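Local coordinates for NADH dehydrogenase, putative (Plasmodium falciparum, PDB 5JWC), which probably transfers electrons from NADH through bound FAD to ubiquinone, as a type II NADH dehydrogenase, and is captured here with the quinolone inhibitor RYL-552, at residues K166-I171 with A208-K213; F509-T512 with R517-I520. All coordinates share one frame; numbering follows the deposited sequence.

Contact 1 of 2, residues K166-I171 with A208-K213. With 4W0 (5-fluoro-3-methyl-2-{4-[4-(trifluoromethoxy)benzyl]phenyl}quinolin-4(1H)-one), chain M.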
loop_
_atom_site.group_PDB
_atom_site.type_symbol
_atom_site.label_atom_id
_atom_site.label_comp_id
_atom_site.label_asym_id
_atom_site.label_seq_id
_atom_site.Cartn_x
_atom_site.Cartn_y
_atom_site.Cartn_z
ATOM N N LYS A 166 -7.976 -2.553 -6.369
ATOM C CA LYS A 166 -8.511 -1.197 -6.263
ATOM C C LYS A 166 -9.683 -0.957 -7.247
ATOM O O LYS A 166 -10.682 -0.324 -6.885
ATOM C CB LYS A 166 -7.408 -0.158 -6.485
ATOM C CG LYS A 166 -7.950 1.287 -6.552
ATOM C CD LYS A 166 -6.841 2.328 -6.501
ATOM C CE LYS A 166 -7.406 3.767 -6.577
ATOM N NZ LYS A 166 -8.742 3.931 -5.945
ATOM N N LYS A 167 -9.560 -1.463 -8.478
ATOM C CA LYS A 167 -10.610 -1.282 -9.466
ATOM C C LYS A 167 -11.902 -1.939 -8.992
ATOM O O LYS A 167 -12.964 -1.341 -9.057
ATOM C CB LYS A 167 -10.201 -1.837 -10.835
ATOM C CG LYS A 167 -11.345 -1.780 -11.889
ATOM C CD LYS A 167 -11.686 -0.344 -12.271
ATOM C CE LYS A 167 -12.645 -0.308 -13.467
ATOM N NZ LYS A 167 -12.959 1.092 -13.849
ATOM N N PHE A 168 -11.803 -3.164 -8.503
ATOM C CA PHE A 168 -12.974 -3.854 -7.998
ATOM C C PHE A 168 -13.626 -3.064 -6.842
ATOM O O PHE A 168 -14.842 -2.918 -6.790
ATOM C CB PHE A 168 -12.613 -5.263 -7.538
ATOM C CG PHE A 168 -13.784 -6.027 -7.010
ATOM C CD1 PHE A 168 -14.812 -6.411 -7.864
ATOM C CD2 PHE A 168 -13.875 -6.349 -5.661
ATOM C CE1 PHE A 168 -15.912 -7.111 -7.386
ATOM C CE2 PHE A 168 -14.979 -7.050 -5.178
ATOM C CZ PHE A 168 -15.990 -7.432 -6.041
ATOM N N LEU A 169 -12.806 -2.549 -5.933
ATOM C CA LEU A 169 -13.328 -1.766 -4.824
ATOM C C LEU A 169 -13.977 -0.474 -5.328
ATOM O O LEU A 169 -15.007 -0.069 -4.796
ATOM C CB LEU A 169 -12.220 -1.466 -3.799
ATOM C CG LEU A 169 -11.674 -2.740 -3.135
ATOM C CD1 LEU A 169 -10.527 -2.465 -2.154
ATOM C CD2 LEU A 169 -12.803 -3.519 -2.434
ATOM N N ASP A 170 -13.384 0.168 -6.334
ATOM C CA ASP A 170 -13.944 1.398 -6.894
ATOM C C ASP A 170 -15.333 1.137 -7.491
ATOM O O ASP A 170 -16.225 1.980 -7.398
ATOM C CB ASP A 170 -13.047 1.980 -8.002
ATOM C CG ASP A 170 -11.793 2.648 -7.476
ATOM O OD1 ASP A 170 -10.846 2.790 -8.281
ATOM O OD2 ASP A 170 -11.750 3.014 -6.282
ATOM N N ILE A 171 -15.489 -0.009 -8.146
ATOM C CA ILE A 171 -16.741 -0.331 -8.827
ATOM C C ILE A 171 -17.839 -0.547 -7.808
ATOM O O ILE A 171 -18.971 -0.116 -8.019
ATOM C CB ILE A 171 -16.626 -1.591 -9.732
ATOM C CG1 ILE A 171 -15.727 -1.314 -10.938
ATOM C CG2 ILE A 171 -18.018 -2.023 -10.235
ATOM C CD1 ILE A 171 -15.241 -2.591 -11.643
ATOM N N ALA A 208 -14.348 -14.774 -5.612
ATOM C CA ALA A 208 -15.603 -15.418 -5.222
ATOM C C ALA A 208 -15.736 -15.442 -3.708
ATOM O O ALA A 208 -16.815 -15.159 -3.179
ATOM C CB ALA A 208 -15.701 -16.850 -5.800
ATOM N N ASP A 209 -14.647 -15.762 -3.008
ATOM C CA ASP A 209 -14.657 -15.759 -1.543
ATOM C C ASP A 209 -14.907 -14.349 -0.988
ATOM O O ASP A 209 -15.748 -14.154 -0.110
ATOM C CB ASP A 209 -13.346 -16.279 -0.971
ATOM C CG ASP A 209 -13.138 -17.780 -1.200
ATOM O OD1 ASP A 209 -14.072 -18.496 -1.635
ATOM O OD2 ASP A 209 -12.008 -18.235 -0.928
ATOM N N PHE A 210 -14.154 -13.384 -1.499
ATOM C CA PHE A 210 -14.296 -11.983 -1.095
ATOM C C PHE A 210 -15.769 -11.521 -1.265
ATOM O O PHE A 210 -16.389 -10.990 -0.331
ATOM C CB PHE A 210 -13.330 -11.120 -1.919
ATOM C CG PHE A 210 -13.175 -9.709 -1.420
ATOM C CD1 PHE A 210 -13.453 -9.382 -0.109
ATOM C CD2 PHE A 210 -12.736 -8.708 -2.272
ATOM C CE1 PHE A 210 -13.305 -8.070 0.356
ATOM C CE2 PHE A 210 -12.596 -7.396 -1.816
ATOM C CZ PHE A 210 -12.885 -7.084 -0.495
ATOM N N ILE A 211 -16.314 -11.748 -2.455
ATOM C CA ILE A 211 -17.698 -11.407 -2.787
ATOM C C ILE A 211 -18.720 -12.076 -1.852
ATOM O O ILE A 211 -19.647 -11.418 -1.343
ATOM C CB ILE A 211 -17.985 -11.765 -4.266
ATOM C CG1 ILE A 211 -17.185 -10.813 -5.166
ATOM C CG2 ILE A 211 -19.468 -11.654 -4.605
ATOM C CD1 ILE A 211 -17.038 -11.268 -6.608
ATOM N N ASN A 212 -18.522 -13.367 -1.596
ATOM C CA ASN A 212 -19.417 -14.118 -0.726
ATOM C C ASN A 212 -19.281 -13.805 0.751
ATOM O O ASN A 212 -20.153 -14.158 1.529
ATOM C CB ASN A 212 -19.212 -15.616 -0.927
ATOM C CG ASN A 212 -19.952 -16.134 -2.134
ATOM O OD1 ASN A 212 -21.036 -15.653 -2.448
ATOM N ND2 ASN A 212 -19.367 -17.098 -2.830
ATOM N N LYS A 213 -18.180 -13.182 1.156
ATOM C CA LYS A 213 -18.014 -12.898 2.575
ATOM C C LYS A 213 -18.084 -11.398 2.891
ATOM O O LYS A 213 -19.151 -10.884 3.196
ATOM C CB LYS A 213 -16.703 -13.474 3.092
ATOM C CG LYS A 213 -16.624 -13.485 4.617
ATOM C CD LYS A 213 -15.312 -14.041 5.114
ATOM C CE LYS A 213 -15.365 -14.342 6.606
ATOM N NZ LYS A 213 -14.083 -14.940 7.085
HETATM C C1 4W0 M . -5.794 -19.172 0.110
HETATM C C2 4W0 M . -7.084 -18.659 0.321
HETATM C C3 4W0 M . -7.841 -19.085 1.426
HETATM C C4 4W0 M . -7.327 -20.032 2.331
HETATM C C5 4W0 M . -6.039 -20.543 2.122
HETATM C C6 4W0 M . -5.273 -20.121 1.026
HETATM O O1 4W0 M . -20.092 -18.913 1.243
HETATM C C7 4W0 M . -8.148 -20.477 3.511
HETATM C C8 4W0 M . -9.487 -19.946 3.706
HETATM C C9 4W0 M . -10.015 -18.951 2.746
HETATM C C10 4W0 M . -11.398 -18.342 2.811
HETATM C C11 4W0 M . -12.528 -19.153 2.696
HETATM C C12 4W0 M . -13.807 -18.607 2.706
HETATM C C13 4W0 M . -13.918 -17.237 2.803
HETATM C C14 4W0 M . -12.815 -16.433 2.883
HETATM C C15 4W0 M . -11.546 -16.972 2.874
HETATM O O2 4W0 M . -7.706 -21.285 4.300
HETATM N N 4W0 M . -9.208 -18.538 1.627
HETATM C C16 4W0 M . -15.216 -16.489 2.831
HETATM C C17 4W0 M . -16.483 -17.160 2.377
HETATM C C18 4W0 M . -16.577 -17.742 1.119
HETATM C C19 4W0 M . -17.780 -18.336 0.742
HETATM C C20 4W0 M . -18.874 -18.308 1.614
HETATM C C21 4W0 M . -18.775 -17.711 2.865
HETATM C C22 4W0 M . -17.579 -17.131 3.240
HETATM C C23 4W0 M . -10.293 -20.407 4.898
HETATM F F1 4W0 M . -5.542 -21.435 2.980
HETATM C C24 4W0 M . -20.201 -20.290 1.510
HETATM F F2 4W0 M . -19.308 -20.933 0.754
HETATM F F3 4W0 M . -21.435 -20.712 1.187
HETATM F F4 4W0 M . -19.957 -20.500 2.812
#

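Contact 2 of 2, residues F509-T512 with R517-I520. With 4W0 (5-fluoro-3-methyl-2-{4-[4-(trifluoromethoxy)benzyl]phenyl}quinolin-4(1H)-one), chain L; 4W0 (5-fluoro-3-methyl-2-{4-[4-(trifluoromethoxy)benzyl]phenyl}quinolin-4(1H)-one), chain M.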
loop_
_atom_site.group_PDB
_atom_site.type_symbol
_atom_site.label_atom_id
_atom_site.label_comp_id
_atom_site.label_asym_id
_atom_site.label_seq_id
_atom_site.Cartn_x
_atom_site.Cartn_y
_atom_site.Cartn_z
ATOM N N PHE A 509 -3.286 -14.341 8.219
ATOM C CA PHE A 509 -4.390 -15.287 8.364
ATOM C C PHE A 509 -5.146 -15.050 9.669
ATOM O O PHE A 509 -6.372 -15.122 9.684
ATOM C CB PHE A 509 -3.888 -16.729 8.239
ATOM C CG PHE A 509 -3.723 -17.165 6.805
ATOM C CD1 PHE A 509 -4.826 -17.188 5.956
ATOM C CD2 PHE A 509 -2.483 -17.528 6.298
ATOM C CE1 PHE A 509 -4.699 -17.559 4.634
ATOM C CE2 PHE A 509 -2.350 -17.912 4.996
ATOM C CZ PHE A 509 -3.463 -17.927 4.152
ATOM N N ILE A 510 -4.432 -14.747 10.751
ATOM C CA ILE A 510 -5.098 -14.302 11.974
ATOM C C ILE A 510 -5.951 -13.056 11.711
ATOM O O ILE A 510 -7.114 -12.990 12.113
ATOM C CB ILE A 510 -4.108 -13.976 13.100
ATOM C CG1 ILE A 510 -3.272 -15.207 13.453
ATOM C CG2 ILE A 510 -4.863 -13.468 14.341
ATOM C CD1 ILE A 510 -4.098 -16.362 13.940
ATOM N N LYS A 511 -5.362 -12.072 11.031
ATOM C CA LYS A 511 -6.036 -10.810 10.766
ATOM C C LYS A 511 -7.330 -11.024 9.992
ATOM O O LYS A 511 -8.376 -10.466 10.323
ATOM C CB LYS A 511 -5.104 -9.864 9.996
ATOM C CG LYS A 511 -5.683 -8.457 9.734
ATOM C CD LYS A 511 -6.475 -8.364 8.413
ATOM C CE LYS A 511 -7.201 -7.008 8.291
ATOM N NZ LYS A 511 -6.228 -5.875 8.144
ATOM N N THR A 512 -7.231 -11.812 8.934
ATOM C CA THR A 512 -8.350 -12.081 8.049
ATOM C C THR A 512 -9.445 -12.860 8.775
ATOM O O THR A 512 -10.627 -12.575 8.611
ATOM C CB THR A 512 -7.864 -12.832 6.810
ATOM O OG1 THR A 512 -7.135 -11.911 5.993
ATOM C CG2 THR A 512 -9.007 -13.362 6.009
ATOM N N ARG A 517 -11.086 -9.248 5.404
ATOM C CA ARG A 517 -10.247 -8.556 4.439
ATOM C C ARG A 517 -10.530 -7.049 4.423
ATOM O O ARG A 517 -11.650 -6.619 4.670
ATOM C CB ARG A 517 -10.427 -9.168 3.049
ATOM C CG ARG A 517 -9.826 -10.574 2.954
ATOM C CD ARG A 517 -10.202 -11.233 1.648
ATOM N NE ARG A 517 -11.484 -11.872 1.792
ATOM C CZ ARG A 517 -11.680 -13.181 1.738
ATOM N NH1 ARG A 517 -12.901 -13.649 1.908
ATOM N NH2 ARG A 517 -10.668 -14.003 1.480
ATOM N N PRO A 518 -9.493 -6.239 4.169
ATOM C CA PRO A 518 -9.618 -4.776 4.216
ATOM C C PRO A 518 -10.278 -4.198 2.962
ATOM O O PRO A 518 -10.179 -4.782 1.876
ATOM C CB PRO A 518 -8.159 -4.312 4.332
ATOM C CG PRO A 518 -7.381 -5.391 3.634
ATOM C CD PRO A 518 -8.092 -6.672 3.993
ATOM N N PHE A 519 -10.935 -3.057 3.120
ATOM C CA PHE A 519 -11.512 -2.327 2.006
ATOM C C PHE A 519 -10.734 -1.041 1.697
ATOM O O PHE A 519 -11.077 -0.317 0.766
ATOM C CB PHE A 519 -12.990 -2.009 2.298
ATOM C CG PHE A 519 -13.892 -3.199 2.147
ATOM C CD1 PHE A 519 -14.533 -3.445 0.939
ATOM C CD2 PHE A 519 -14.067 -4.092 3.191
ATOM C CE1 PHE A 519 -15.351 -4.554 0.776
ATOM C CE2 PHE A 519 -14.888 -5.212 3.040
ATOM C CZ PHE A 519 -15.531 -5.441 1.830
ATOM N N ILE A 520 -9.683 -0.762 2.470
ATOM C CA ILE A 520 -8.914 0.462 2.267
ATOM C C ILE A 520 -8.223 0.452 0.910
ATOM O O ILE A 520 -7.587 -0.534 0.522
ATOM C CB ILE A 520 -7.859 0.683 3.400
ATOM C CG1 ILE A 520 -6.972 1.891 3.107
ATOM C CG2 ILE A 520 -7.013 -0.534 3.587
ATOM C CD1 ILE A 520 -7.744 3.200 3.168
HETATM C C1 4W0 L . -3.953 -6.351 -0.442
HETATM C C2 4W0 L . -3.878 -4.961 -0.590
HETATM C C3 4W0 L . -3.885 -4.158 0.570
HETATM C C4 4W0 L . -3.946 -4.711 1.867
HETATM C C5 4W0 L . -4.018 -6.099 1.995
HETATM C C6 4W0 L . -4.011 -6.915 0.859
HETATM O O1 4W0 L . -5.791 7.647 -1.836
HETATM C C7 4W0 L . -3.941 -3.831 3.091
HETATM C C8 4W0 L . -3.861 -2.392 2.925
HETATM C C9 4W0 L . -3.806 -1.853 1.546
HETATM C C10 4W0 L . -3.646 -0.410 1.216
HETATM C C11 4W0 L . -2.469 0.141 1.714
HETATM C C12 4W0 L . -2.167 1.457 1.476
HETATM C C13 4W0 L . -3.027 2.189 0.700
HETATM C C14 4W0 L . -4.185 1.649 0.152
HETATM C C15 4W0 L . -4.493 0.320 0.412
HETATM O O2 4W0 L . -4.009 -4.293 4.213
HETATM N N 4W0 L . -3.794 -2.709 0.401
HETATM C C16 4W0 L . -2.566 3.597 0.478
HETATM C C17 4W0 L . -3.465 4.635 -0.112
HETATM C C18 4W0 L . -4.639 5.014 0.520
HETATM C C19 4W0 L . -5.414 6.019 -0.049
HETATM C C20 4W0 L . -5.009 6.630 -1.233
HETATM C C21 4W0 L . -3.821 6.242 -1.843
HETATM C C22 4W0 L . -3.044 5.246 -1.280
HETATM C C23 4W0 L . -3.847 -1.522 4.166
HETATM F F1 4W0 L . -4.082 -6.638 3.205
HETATM C C24 4W0 L . -7.068 7.329 -2.380
HETATM F F2 4W0 L . -7.020 6.102 -2.915
HETATM F F3 4W0 L . -7.455 8.237 -3.307
HETATM F F4 4W0 L . -7.985 7.375 -1.399
HETATM C C1 4W0 M . -5.794 -19.172 0.110
HETATM C C2 4W0 M . -7.084 -18.659 0.321
HETATM C C3 4W0 M . -7.841 -19.085 1.426
HETATM C C4 4W0 M . -7.327 -20.032 2.331
HETATM C C5 4W0 M . -6.039 -20.543 2.122
HETATM C C6 4W0 M . -5.273 -20.121 1.026
HETATM O O1 4W0 M . -20.092 -18.913 1.243
HETATM C C7 4W0 M . -8.148 -20.477 3.511
HETATM C C8 4W0 M . -9.487 -19.946 3.706
HETATM C C9 4W0 M . -10.015 -18.951 2.746
HETATM C C10 4W0 M . -11.398 -18.342 2.811
HETATM C C11 4W0 M . -12.528 -19.153 2.696
HETATM C C12 4W0 M . -13.807 -18.607 2.706
HETATM C C13 4W0 M . -13.918 -17.237 2.803
HETATM C C14 4W0 M . -12.815 -16.433 2.883
HETATM C C15 4W0 M . -11.546 -16.972 2.874
HETATM O O2 4W0 M . -7.706 -21.285 4.300
HETATM N N 4W0 M . -9.208 -18.538 1.627
HETATM C C16 4W0 M . -15.216 -16.489 2.831
HETATM C C17 4W0 M . -16.483 -17.160 2.377
HETATM C C18 4W0 M . -16.577 -17.742 1.119
HETATM C C19 4W0 M . -17.780 -18.336 0.742
HETATM C C20 4W0 M . -18.874 -18.308 1.614
HETATM C C21 4W0 M . -18.775 -17.711 2.865
HETATM C C22 4W0 M . -17.579 -17.131 3.240
HETATM C C23 4W0 M . -10.293 -20.407 4.898
HETATM F F1 4W0 M . -5.542 -21.435 2.980
HETATM C C24 4W0 M . -20.201 -20.290 1.510
HETATM F F2 4W0 M . -19.308 -20.933 0.754
HETATM F F3 4W0 M . -21.435 -20.712 1.187
HETATM F F4 4W0 M . -19.957 -20.500 2.812
#

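Contact 1 of 2, residues K166-I171 with A208-K213
Two helices of the pyridine nucleotide-disulphide oxidoreductase fold, 158-174 and 198-218, meet here through F168, L169, F210 and I211. The short axes stay 13.2 Å apart and cross at -29°, so large side chains bridge the gap. F168 and F210 lie alongside each other and point in opposite directions. F168 CE2 stands 4.0 Å from F210 CD2. CG of F168 is anti to its backbone N (chi1 -180°), which sends the ring out toward helix 198-218. Its far end, CZ, reaches I211 CG1 at 3.7 Å. L169 crosses F210 at about a right angle. Its CD2 methyl sits near the plane of the F210 ring, at the edge, 3.9 Å from CE2. All four side chains are buried, and the contact is wholly apolar. Helix 198-218 begins within the second GxGxxG pattern of the chain, consistent with a Rossmann-type nucleotide-binding unit. L292 of strand 292-295 packs on F168, and I228 of strand 227-232 packs on I211. D209, N212 and K213 serve an inhibitor pocket. K213 CD approaches the benzyl carbon C16 of 4W0 (chain M) at 3.3 Å, and N212 CB comes within 3.5 Å of C19 on its outer ring. The D209 carboxylate is held by Y463 OH and the backbone N of N466.

Contact 2 of 2, residues F509-T512 with R517-I520
T512 lays its CG2 methyl against the aliphatic part of R517, with CG2 4.2 Å from R517 CG. One step back on helix 499-515, K511 brings CE to 4.4 Å from P518 CD. The chain thus folds back on the end of this C-terminal helix. R517 bends at chi3 (-86°), and its guanidinium runs on to the inhibitor. C14 of the middle phenyl ring of 4W0 (chain M) lies at the guanidinium edge, near its plane, 3.0 Å from NH1. E214 makes a salt bridge to NH1, and NH2 is hydrogen-bonded to T76 OG1. F509 CE1 comes 4.1 Å from C5 of the same inhibitor. A second copy, 4W0 (chain L), lies along the tail. P518 CG is 3.6 Å from its fluorine F1. I520 CG2 is 3.4 Å from its methyl C23. K511 NZ is hydrogen-bonded to H504 NE2 of the second subunit, so this helix end also lies at the dimer interface. The direct contact is light and apolar: a methyl, a proline ring and the stems of K511 and R517. Dispersion holds it; the second subunit satisfies K511 NZ, and the same chain satisfies the R517 guanidinium.

Contact 1 closes before contact 2 opens along the chain, and their centres are about 13 Å apart. The first joins helices 158-174 and 198-218 of the oxidoreductase region. The second lies at the C-terminal end, on helix 499-515 and the tail after it. The two meet directly: F210 CE1 is 3.7 Å from F519 CZ, and L169 CD1 is 3.7 Å from F519 O. The tail therefore packs against both helices of contact 1. Both contacts also touch the same 4W0 (chain M), through D209, N212 and K213 from contact 1 and F509 and R517 from contact 2. That inhibitor site thus spans two family regions.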